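PDB 4GL3: putative glucoamylase from Bacteroides uniformis, which is probably a glycoside hydrolase of the glucoamylase type, inferred to release glucose from glucans, though its natural substrate is not established. Local coordinates for residues 259-264 and 395-400; 196-201 and 253-258; 291-296 and 318-323; 324-329 and 363-368. All coordinates share one frame; numbering follows the deposited sequence.

Contact 1 of 4, residues 259-264 and 395-400; sequences LDPRGL and LIWKLF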
# COMPACT_ATOMS: atom_id res chain seq x y z
N LEU A 259 0.94 9.71 0.92
CA LEU A 259 1.74 10.63 0.14
C LEU A 259 0.99 10.92 -1.19
O LEU A 259 0.80 10.04 -2.03
CB LEU A 259 3.11 10.00 -0.10
CG LEU A 259 4.23 10.76 -0.75
CD1 LEU A 259 4.61 11.94 0.12
CD2 LEU A 259 5.45 9.84 -0.92
N ASP A 260 0.52 12.16 -1.32
CA ASP A 260 -0.19 12.60 -2.50
C ASP A 260 0.82 12.93 -3.62
O ASP A 260 1.55 13.92 -3.52
CB ASP A 260 -1.03 13.85 -2.14
CG ASP A 260 -2.02 14.27 -3.22
OD1 ASP A 260 -1.95 13.81 -4.38
OD2 ASP A 260 -2.90 15.11 -2.89
N PRO A 261 0.80 12.17 -4.72
CA PRO A 261 1.71 12.46 -5.84
C PRO A 261 1.32 13.61 -6.73
O PRO A 261 2.16 14.02 -7.57
CB PRO A 261 1.70 11.16 -6.65
CG PRO A 261 0.34 10.63 -6.44
CD PRO A 261 -0.10 11.05 -5.04
N ARG A 262 0.11 14.16 -6.57
CA ARG A 262 -0.33 15.27 -7.40
C ARG A 262 0.45 16.56 -7.08
O ARG A 262 0.45 17.04 -5.93
CB ARG A 262 -1.84 15.47 -7.25
CG ARG A 262 -2.65 14.22 -7.65
CD ARG A 262 -4.14 14.39 -7.37
NE ARG A 262 -4.30 14.68 -5.95
CZ ARG A 262 -5.35 15.27 -5.40
NH1 ARG A 262 -6.39 15.62 -6.13
NH2 ARG A 262 -5.38 15.49 -4.10
N GLY A 263 1.14 17.10 -8.07
CA GLY A 263 2.01 18.27 -7.91
C GLY A 263 3.27 17.95 -7.11
O GLY A 263 4.02 18.87 -6.76
N LEU A 264 3.52 16.68 -6.81
CA LEU A 264 4.73 16.27 -6.07
C LEU A 264 5.93 16.13 -7.00
O LEU A 264 5.85 15.42 -7.98
CB LEU A 264 4.47 14.97 -5.33
CG LEU A 264 5.53 14.54 -4.29
CD1 LEU A 264 5.49 15.48 -3.09
CD2 LEU A 264 5.28 13.06 -3.92
N LEU A 395 -9.30 12.25 0.85
CA LEU A 395 -9.35 12.09 2.30
C LEU A 395 -8.02 11.70 2.94
O LEU A 395 -7.55 12.41 3.85
CB LEU A 395 -10.39 11.03 2.71
CG LEU A 395 -10.53 10.81 4.23
CD1 LEU A 395 -11.10 12.07 4.93
CD2 LEU A 395 -11.44 9.61 4.51
N ILE A 396 -7.41 10.59 2.51
CA ILE A 396 -6.23 10.07 3.23
C ILE A 396 -4.98 10.90 2.91
O ILE A 396 -4.17 11.19 3.78
CB ILE A 396 -6.01 8.56 2.98
CG1 ILE A 396 -7.26 7.76 3.39
CG2 ILE A 396 -4.76 8.05 3.69
CD1 ILE A 396 -7.80 8.02 4.78
N TRP A 397 -4.87 11.31 1.64
CA TRP A 397 -3.87 12.29 1.22
C TRP A 397 -3.89 13.56 2.05
O TRP A 397 -2.87 14.00 2.53
CB TRP A 397 -4.11 12.70 -0.22
CG TRP A 397 -3.72 11.68 -1.24
CD1 TRP A 397 -2.78 10.70 -1.11
CD2 TRP A 397 -4.23 11.59 -2.58
NE1 TRP A 397 -2.71 9.97 -2.27
CE2 TRP A 397 -3.56 10.52 -3.20
CE3 TRP A 397 -5.20 12.28 -3.29
CZ2 TRP A 397 -3.82 10.13 -4.53
CZ3 TRP A 397 -5.44 11.92 -4.61
CH2 TRP A 397 -4.75 10.84 -5.21
N LYS A 398 -5.04 14.17 2.25
CA LYS A 398 -5.06 15.40 3.06
C LYS A 398 -4.59 15.16 4.49
O LYS A 398 -3.87 15.98 5.04
CB LYS A 398 -6.44 16.05 3.08
CG LYS A 398 -6.86 16.64 1.74
CD LYS A 398 -8.25 17.30 1.83
CE LYS A 398 -9.11 17.05 0.60
NZ LYS A 398 -8.64 17.78 -0.61
N LEU A 399 -4.98 14.05 5.09
CA LEU A 399 -4.60 13.77 6.47
C LEU A 399 -3.07 13.61 6.58
O LEU A 399 -2.41 14.28 7.39
CB LEU A 399 -5.34 12.52 6.98
CG LEU A 399 -6.84 12.72 7.16
CD1 LEU A 399 -7.52 11.37 7.23
CD2 LEU A 399 -7.17 13.61 8.36
N PHE A 400 -2.51 12.70 5.77
CA PHE A 400 -1.10 12.36 5.85
C PHE A 400 -0.23 13.59 5.53
O PHE A 400 0.72 13.87 6.24
CB PHE A 400 -0.77 11.20 4.93
CG PHE A 400 0.67 10.77 4.98
CD1 PHE A 400 1.10 9.86 5.95
CD2 PHE A 400 1.58 11.22 4.03
CE1 PHE A 400 2.42 9.46 6.00
CE2 PHE A 400 2.91 10.79 4.08
CZ PHE A 400 3.32 9.94 5.07
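Asp260 and Trp397 bring the irregular chain of 259-264 up against the helix of 395-400, their CA atoms 5.2 Å apart, just before a type II beta turn from Pro261 to Leu264. The indole of Trp397 carries most of the contact. Asp260 lies over one of its faces: CA sits 3.7 Å from the centroid of the five-membered ring in a CH-pi contact, and the carboxylate stacks on the indole with the two planes only 9° apart. CG of Asp260 is anti to its backbone N (chi1 -169°), which lays the carboxylate along the ring. Arg262 then bends at chi3 (-57°) and grips that carboxylate side-on in a salt bridge, NE to OD1 of Asp260 at 3.0 Å and NH2 to OD2 of Asp260 at 2.8 Å. CZ3 of Trp397 lies over one guanidinium face, toward its rim, 3.3 Å from NE of Arg262. OD1 of Asp260 also accepts from the backbone N of Arg262, while OD2 has a further partner in Tyr419. NE1 of Trp397 donates to the carbonyl of Tyr256. An alanine in place of Trp397 would probably leave the Asp260-Arg262 pair without its flat support and the Tyr256 carbonyl without its donor. Farther along the helix, CE2 of Phe400 meets CB of Leu259 at 4.3 Å. The aspartate-led bend is an Asx turn, packed through its aspartate on helix 395-401 of a fold consistent with the helical-hairpin toroid of the six-hairpin glycosidases.

Contact 2 of 4, residues 196-201 and 253-258; sequences CHIVYI and HYSYMG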
# COMPACT_ATOMS: atom_id res chain seq x y z
N CYS A 196 8.77 1.13 -2.28
CA CYS A 196 9.26 1.51 -0.95
C CYS A 196 9.61 2.99 -0.75
O CYS A 196 10.33 3.31 0.18
CB CYS A 196 10.51 0.69 -0.69
SG CYS A 196 10.29 -1.07 -0.82
N HIS A 197 9.19 3.88 -1.63
CA HIS A 197 9.57 5.30 -1.55
C HIS A 197 9.35 5.91 -0.15
O HIS A 197 10.19 6.70 0.39
CB HIS A 197 8.76 6.08 -2.62
CG HIS A 197 9.32 7.42 -2.97
ND1 HIS A 197 8.63 8.31 -3.78
CD2 HIS A 197 10.50 8.02 -2.67
CE1 HIS A 197 9.37 9.39 -3.95
NE2 HIS A 197 10.51 9.24 -3.31
N ILE A 198 8.23 5.51 0.45
CA ILE A 198 7.76 6.07 1.71
C ILE A 198 8.72 5.77 2.87
O ILE A 198 8.74 6.51 3.87
CB ILE A 198 6.31 5.56 2.06
CG1 ILE A 198 5.67 6.40 3.14
CG2 ILE A 198 6.31 4.12 2.54
CD1 ILE A 198 5.13 7.69 2.66
N VAL A 199 9.48 4.69 2.75
CA VAL A 199 10.47 4.40 3.76
C VAL A 199 11.50 5.53 3.89
O VAL A 199 11.87 5.90 5.01
CB VAL A 199 11.20 3.04 3.48
CG1 VAL A 199 12.17 2.72 4.63
CG2 VAL A 199 10.16 1.92 3.29
N TYR A 200 11.96 6.06 2.76
CA TYR A 200 12.93 7.16 2.77
C TYR A 200 12.30 8.47 3.21
O TYR A 200 12.93 9.23 3.96
CB TYR A 200 13.60 7.35 1.41
CG TYR A 200 14.64 6.28 1.14
CD1 TYR A 200 14.27 5.01 0.63
CD2 TYR A 200 15.98 6.49 1.45
CE1 TYR A 200 15.23 4.01 0.43
CE2 TYR A 200 16.93 5.48 1.26
CZ TYR A 200 16.57 4.25 0.76
OH TYR A 200 17.56 3.27 0.55
N ILE A 201 11.05 8.72 2.79
CA ILE A 201 10.34 9.94 3.22
C ILE A 201 10.13 9.93 4.74
O ILE A 201 10.40 10.92 5.38
CB ILE A 201 8.95 10.11 2.53
CG1 ILE A 201 9.02 10.08 0.99
CG2 ILE A 201 8.22 11.34 3.03
CD1 ILE A 201 10.10 10.86 0.40
N HIS A 253 0.84 2.46 -5.80
CA HIS A 253 -0.17 2.43 -4.76
C HIS A 253 0.39 2.51 -3.33
O HIS A 253 -0.07 3.29 -2.56
CB HIS A 253 -1.05 1.16 -4.85
CG HIS A 253 -1.67 0.96 -6.19
ND1 HIS A 253 -1.96 -0.29 -6.67
CD2 HIS A 253 -1.96 1.84 -7.17
CE1 HIS A 253 -2.44 -0.17 -7.90
NE2 HIS A 253 -2.47 1.12 -8.22
N TYR A 254 1.31 1.65 -2.94
CA TYR A 254 1.54 1.47 -1.49
C TYR A 254 2.09 2.71 -0.72
O TYR A 254 1.67 2.98 0.39
CB TYR A 254 2.41 0.24 -1.18
CG TYR A 254 1.86 -1.13 -1.47
CD1 TYR A 254 0.62 -1.32 -2.04
CD2 TYR A 254 2.63 -2.26 -1.16
CE1 TYR A 254 0.15 -2.59 -2.33
CE2 TYR A 254 2.17 -3.53 -1.44
CZ TYR A 254 0.92 -3.70 -2.02
OH TYR A 254 0.46 -4.98 -2.34
N SER A 255 3.05 3.41 -1.31
CA SER A 255 3.62 4.63 -0.75
C SER A 255 2.74 5.86 -0.99
O SER A 255 2.97 6.87 -0.33
CB SER A 255 5.05 4.89 -1.32
OG SER A 255 6.01 3.90 -0.92
N TYR A 256 1.74 5.76 -1.87
CA TYR A 256 0.94 6.90 -2.37
C TYR A 256 -0.51 6.85 -1.90
O TYR A 256 -1.45 7.42 -2.48
CB TYR A 256 1.07 7.01 -3.89
CG TYR A 256 2.52 6.99 -4.25
CD1 TYR A 256 3.35 8.08 -3.96
CD2 TYR A 256 3.11 5.85 -4.79
CE1 TYR A 256 4.71 8.06 -4.25
CE2 TYR A 256 4.47 5.80 -5.08
CZ TYR A 256 5.27 6.90 -4.78
OH TYR A 256 6.62 6.84 -5.05
N MSE A 257 -0.68 6.15 -0.82
CA MSE A 257 -1.94 6.07 -0.10
C MSE A 257 -2.09 7.33 0.77
O MSE A 257 -3.13 7.98 0.79
CB MSE A 257 -1.90 4.81 0.77
CG MSE A 257 -3.14 4.09 0.71
SE MSE A 257 -3.17 2.56 -0.47
CE MSE A 257 -4.07 1.53 0.97
N GLY A 258 -1.01 7.68 1.47
CA GLY A 258 -0.95 8.96 2.23
C GLY A 258 -0.19 10.08 1.52
O GLY A 258 -0.59 11.25 1.51
O HOH W 1 7.04 3.79 -3.99
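His197 and Tyr256 meet edge-on through ND1 and OH where the helical segment 196-201 faces the irregular segment 253-258. Followed outward, the His197 side chain begins at CB, which lies 3.3 Å from OH of Tyr256 and also near the Ser255 hydroxyl. CG is anti to the backbone N (chi1 -161°), which swings the imidazole toward the tyrosine and leaves CG of His197 3.5 Å from OH of Tyr256. ND1 is the atom that makes the bond, 2.8 Å from OH of Tyr256; either partner could be the donor. The phenol oxygen comes in at the imidazole edge, near its plane, and the two side chains cross at about a right angle. At the far end of the ring, NE2 is hydrogen-bonded to the hydroxyl of Tyr216, so both ring nitrogens are engaged and the imidazole is pinned against rotation.

Next to this pair, OG of Ser255 reaches the backbone of Ile198 and accepts from its N at 3.1 Å, with an N-H...O angle of 158°. The same oxygen is hydrogen-bonded to the carbonyl of Glu195, which ties it also to the chain just before the segment. It also packs 3.4 Å from CB of Ile198. A water accepts from the backbone N of His197 at 3.2 Å and is hydrogen-bonded to OH of Tyr256, a further link between the segments. Helix 124-140 also packs on this helix, with Phe129 on Ile198 and Ala128 on Val199, while helix 213-220 supplies Tyr216 and helix 378-393 packs on Tyr254 and Met257.

Contact 3 of 4, residues 291-296 and 318-323; sequences KGYKGY and GNDRGV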
# COMPACT_ATOMS: atom_id res chain seq x y z
N LYS A 291 1.10 -11.66 -25.86
CA LYS A 291 1.10 -13.12 -25.68
C LYS A 291 -0.22 -13.79 -26.07
O LYS A 291 -0.34 -15.02 -26.06
CB LYS A 291 1.47 -13.48 -24.25
CG LYS A 291 2.90 -13.09 -23.92
CD LYS A 291 3.33 -13.47 -22.52
CE LYS A 291 3.59 -14.96 -22.40
NZ LYS A 291 4.07 -15.27 -21.02
N GLY A 292 -1.21 -12.97 -26.42
CA GLY A 292 -2.50 -13.44 -26.91
C GLY A 292 -3.39 -14.09 -25.86
O GLY A 292 -4.11 -15.02 -26.16
N TYR A 293 -3.35 -13.63 -24.61
CA TYR A 293 -4.23 -14.20 -23.60
C TYR A 293 -5.69 -13.87 -23.87
O TYR A 293 -5.99 -12.88 -24.53
CB TYR A 293 -3.82 -13.72 -22.24
CG TYR A 293 -2.53 -14.33 -21.76
CD1 TYR A 293 -2.42 -15.70 -21.57
CD2 TYR A 293 -1.42 -13.55 -21.52
CE1 TYR A 293 -1.24 -16.28 -21.14
CE2 TYR A 293 -0.24 -14.12 -21.07
CZ TYR A 293 -0.16 -15.48 -20.89
OH TYR A 293 0.99 -16.05 -20.42
N LYS A 294 -6.60 -14.71 -23.37
CA LYS A 294 -8.04 -14.47 -23.54
C LYS A 294 -8.54 -13.27 -22.71
O LYS A 294 -8.22 -13.15 -21.52
CB LYS A 294 -8.82 -15.73 -23.18
CG LYS A 294 -10.32 -15.61 -23.37
CD LYS A 294 -10.96 -16.99 -23.44
CE LYS A 294 -12.45 -16.92 -23.13
NZ LYS A 294 -13.17 -18.06 -23.76
N GLY A 295 -9.28 -12.37 -23.36
CA GLY A 295 -9.96 -11.25 -22.68
C GLY A 295 -9.16 -10.00 -22.32
O GLY A 295 -9.73 -9.04 -21.88
N TYR A 296 -7.85 -9.99 -22.50
CA TYR A 296 -7.04 -8.81 -22.21
C TYR A 296 -7.50 -7.66 -23.11
O TYR A 296 -7.67 -7.85 -24.31
CB TYR A 296 -5.56 -9.07 -22.52
CG TYR A 296 -4.74 -9.74 -21.44
CD1 TYR A 296 -5.30 -10.65 -20.55
CD2 TYR A 296 -3.39 -9.52 -21.38
CE1 TYR A 296 -4.50 -11.26 -19.56
CE2 TYR A 296 -2.59 -10.14 -20.42
CZ TYR A 296 -3.14 -11.01 -19.52
OH TYR A 296 -2.32 -11.61 -18.59
N GLY A 318 6.62 -7.43 -17.95
CA GLY A 318 7.80 -8.31 -18.11
C GLY A 318 7.68 -9.68 -17.43
O GLY A 318 8.64 -10.44 -17.41
N ASN A 319 6.50 -9.98 -16.87
CA ASN A 319 6.20 -11.26 -16.22
C ASN A 319 4.69 -11.48 -16.28
O ASN A 319 3.96 -11.38 -15.26
CB ASN A 319 6.67 -11.24 -14.77
CG ASN A 319 6.36 -12.53 -14.03
OD1 ASN A 319 6.33 -13.60 -14.62
ND2 ASN A 319 6.12 -12.43 -12.73
N ASP A 320 4.23 -11.72 -17.50
CA ASP A 320 2.83 -11.82 -17.82
C ASP A 320 2.50 -13.29 -17.96
O ASP A 320 2.98 -13.93 -18.87
CB ASP A 320 2.56 -11.09 -19.12
CG ASP A 320 1.10 -11.16 -19.56
OD1 ASP A 320 0.19 -11.44 -18.74
OD2 ASP A 320 0.86 -10.91 -20.75
N ARG A 321 1.67 -13.81 -17.04
CA ARG A 321 1.35 -15.23 -16.94
C ARG A 321 -0.12 -15.51 -17.22
O ARG A 321 -0.62 -16.60 -16.93
CB ARG A 321 1.70 -15.74 -15.54
CG ARG A 321 3.02 -15.21 -15.00
CD ARG A 321 3.64 -16.12 -13.97
NE ARG A 321 5.08 -15.89 -13.92
CZ ARG A 321 5.94 -16.61 -13.22
NH1 ARG A 321 5.52 -17.64 -12.50
NH2 ARG A 321 7.22 -16.28 -13.21
N GLY A 322 -0.84 -14.51 -17.75
CA GLY A 322 -2.28 -14.64 -18.10
C GLY A 322 -3.25 -14.23 -17.00
O GLY A 322 -4.45 -14.40 -17.16
N VAL A 323 -2.71 -13.69 -15.90
CA VAL A 323 -3.44 -13.36 -14.67
C VAL A 323 -3.67 -11.84 -14.64
O VAL A 323 -2.73 -11.05 -14.71
CB VAL A 323 -2.65 -13.81 -13.41
CG1 VAL A 323 -3.35 -13.40 -12.10
CG2 VAL A 323 -2.38 -15.33 -13.46
O HOH W 2 -0.29 -10.64 -23.42
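Asp320 turns its CG anti to the backbone N (chi1 179°), and Tyr296 carries its ring anti to the carbonyl carbon (chi1 -84°), so that the two side chains reach each other tip to tip. OH of Tyr296 donates to OD1 of Asp320 at 2.5 Å, on the syn lone pair, with ring and carboxylate nearly coplanar. The other carboxylate oxygen, OD2, lies at the edge of the Tyr293 ring, 3.4 Å from CE2 of Tyr293, and is hydrogen-bonded to Tyr285 as well as to a water that donates to OD2 at 2.9 Å and accepts from the backbone N of Lys291. Both oxygens are therefore held, and the carboxylate has little freedom to turn.

Two loops are tied together here toward the periphery of the protein, one following helix 271-288 and the other leading into helix 326-331, and a glycine sits over an aromatic face between them. CA of Gly322 sits 3.4 Å from the centroid of the Tyr293 ring, almost exactly on its normal, a CH-pi contact. Any CB at this position would run into CE1 of Tyr293. The backbone angles of Gly322 (phi 92°) would also press a CB onto the carbonyl O of Arg321. Gly322 N also makes a weak bond to OD1 of Asp320. On the solvent side Lys291, its chain bent at chi3, brings NZ 2.8 Å from the backbone O of Asp320, nearly in line with the carbonyl.

Contact 4 of 4, residues 324-329 and 363-368; sequences ITPTAA and DAFNLT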
# COMPACT_ATOMS: atom_id res chain seq x y z
N ILE A 324 -4.94 -11.44 -14.63
CA ILE A 324 -5.36 -10.06 -14.39
C ILE A 324 -5.76 -9.96 -12.90
O ILE A 324 -6.41 -10.85 -12.34
CB ILE A 324 -6.52 -9.65 -15.35
CG1 ILE A 324 -6.04 -9.65 -16.81
CG2 ILE A 324 -7.13 -8.28 -14.97
CD1 ILE A 324 -5.14 -8.51 -17.27
N THR A 325 -5.34 -8.88 -12.26
CA THR A 325 -5.48 -8.73 -10.85
C THR A 325 -6.24 -7.39 -10.58
O THR A 325 -5.70 -6.29 -10.84
CB THR A 325 -4.08 -8.66 -10.20
OG1 THR A 325 -3.32 -9.85 -10.45
CG2 THR A 325 -4.22 -8.37 -8.73
N PRO A 326 -7.49 -7.48 -10.06
CA PRO A 326 -8.33 -6.28 -9.95
C PRO A 326 -7.73 -5.10 -9.20
O PRO A 326 -8.00 -3.97 -9.60
CB PRO A 326 -9.58 -6.81 -9.22
CG PRO A 326 -9.73 -8.18 -9.79
CD PRO A 326 -8.29 -8.70 -9.83
N THR A 327 -6.92 -5.34 -8.16
CA THR A 327 -6.33 -4.23 -7.45
C THR A 327 -5.45 -3.33 -8.32
O THR A 327 -5.32 -2.17 -7.99
CB THR A 327 -5.58 -4.65 -6.18
OG1 THR A 327 -5.33 -3.49 -5.38
CG2 THR A 327 -4.24 -5.35 -6.51
N ALA A 328 -4.90 -3.85 -9.43
CA ALA A 328 -4.07 -3.05 -10.37
C ALA A 328 -4.88 -1.87 -10.94
O ALA A 328 -4.57 -0.71 -10.64
CB ALA A 328 -3.49 -3.92 -11.52
N ALA A 329 -5.91 -2.16 -11.73
CA ALA A 329 -6.72 -1.10 -12.34
C ALA A 329 -7.48 -0.28 -11.28
O ALA A 329 -7.52 0.95 -11.34
CB ALA A 329 -7.70 -1.66 -13.37
N ASP A 363 -9.02 -12.06 -5.57
CA ASP A 363 -7.69 -11.51 -5.76
C ASP A 363 -7.23 -11.35 -7.20
O ASP A 363 -6.49 -10.41 -7.50
CB ASP A 363 -6.67 -12.36 -5.05
CG ASP A 363 -5.36 -11.63 -4.86
OD1 ASP A 363 -5.38 -10.46 -4.34
OD2 ASP A 363 -4.31 -12.23 -5.16
N ALA A 364 -7.62 -12.29 -8.05
CA ALA A 364 -7.10 -12.38 -9.41
C ALA A 364 -7.89 -13.41 -10.19
O ALA A 364 -8.63 -14.24 -9.62
CB ALA A 364 -5.59 -12.75 -9.41
N PHE A 365 -7.70 -13.37 -11.50
CA PHE A 365 -8.33 -14.33 -12.40
C PHE A 365 -7.50 -14.49 -13.67
O PHE A 365 -6.68 -13.63 -14.04
CB PHE A 365 -9.80 -13.95 -12.77
CG PHE A 365 -9.93 -12.65 -13.53
CD1 PHE A 365 -9.97 -11.43 -12.85
CD2 PHE A 365 -9.99 -12.64 -14.92
CE1 PHE A 365 -10.08 -10.23 -13.55
CE2 PHE A 365 -10.07 -11.46 -15.61
CZ PHE A 365 -10.10 -10.25 -14.93
N ASN A 366 -7.74 -15.62 -14.32
CA ASN A 366 -7.09 -15.98 -15.59
C ASN A 366 -8.14 -16.54 -16.52
O ASN A 366 -8.52 -17.71 -16.40
CB ASN A 366 -5.98 -17.00 -15.35
CG ASN A 366 -5.23 -17.38 -16.62
OD1 ASN A 366 -5.80 -17.43 -17.73
ND2 ASN A 366 -3.93 -17.65 -16.48
N LEU A 367 -8.66 -15.72 -17.43
CA LEU A 367 -9.72 -16.18 -18.33
C LEU A 367 -9.24 -17.27 -19.31
O LEU A 367 -10.03 -18.11 -19.72
CB LEU A 367 -10.35 -15.00 -19.09
CG LEU A 367 -11.12 -13.99 -18.25
CD1 LEU A 367 -11.81 -12.97 -19.15
CD2 LEU A 367 -12.13 -14.68 -17.34
N THR A 368 -7.94 -17.26 -19.66
CA THR A 368 -7.39 -18.29 -20.56
C THR A 368 -7.48 -19.66 -19.90
O THR A 368 -7.81 -20.61 -20.57
CB THR A 368 -5.91 -18.03 -20.98
OG1 THR A 368 -5.75 -16.68 -21.44
CG2 THR A 368 -5.48 -19.00 -22.11
O HOH W 3 -6.90 -7.77 -6.61
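Ile324 and Phe365 pair through their backbones as a single antiparallel bridge of the hydrogen-bonded kind: N of Ile324 donates to O of Phe365 at 2.9 Å, and N of Phe365 donates back to O of Ile324 at 3.0 Å. Their side chains then run side by side in the same direction. Phe365 holds its CG between its own backbone N and carbonyl carbon (chi1 63°), a position that folds the ring back over the partner chain. Ile324 answers with CG2 anti to its backbone N, placing this branch 3.6 Å from CZ of Phe365. CB of Ile324 lies over the ring face in a CH-pi contact, 4.1 Å from the centroid, while CG of Pro326 approaches at the ring edge, near its plane. Leu351 also touches the Phe365 side chain. An alanine in place of Phe365 would probably open a gap beside Ile324 and Pro326 and leave the isoleucine branch without an aromatic face to pack on.

Thr325 points away overall, but its CG2, anti to the backbone N, rests 3.3 Å from O of Asp363; its OG1 is hydrogen-bonded to Ser306. CD of Pro326 meets the same Asp363 carbonyl. That oxygen accepts from a water at 2.8 Å, which in turn takes the backbone N-H of Thr327, 2.9 Å away, so the amide of Thr327 is linked through solvent to the neighbouring chain. The arrangement is that of a single antiparallel bridge just ahead of helix 326-331, tying it to the two-stranded antiparallel sheet of 365-366 and 371-372.

In the fold
Contacts 1, 2 and 4 are buried, contact 3 only partly. Contacts 1 and 2 share one connection, the irregular chain between strand 235-239 and helix 271-288: its earlier part meets helix 197-205, its later part helix 395-401. They touch directly, CD2 of Phe400 packing 3.3 Å from C of Gly258. Contacts 3 and 4 form a second neighbouring pair, centres about 10 Å apart, and N of Lys294 is 2.9 Å from OG1 of Thr368. Contact 3 is the outermost, its centre about 24 Å from the chain centre. Chemistry differs with place: a stacked indole in contact 1, buried polar pairs in contact 2, charged and phenolic groups in contact 3, backbone pairing with apolar packing in contact 4.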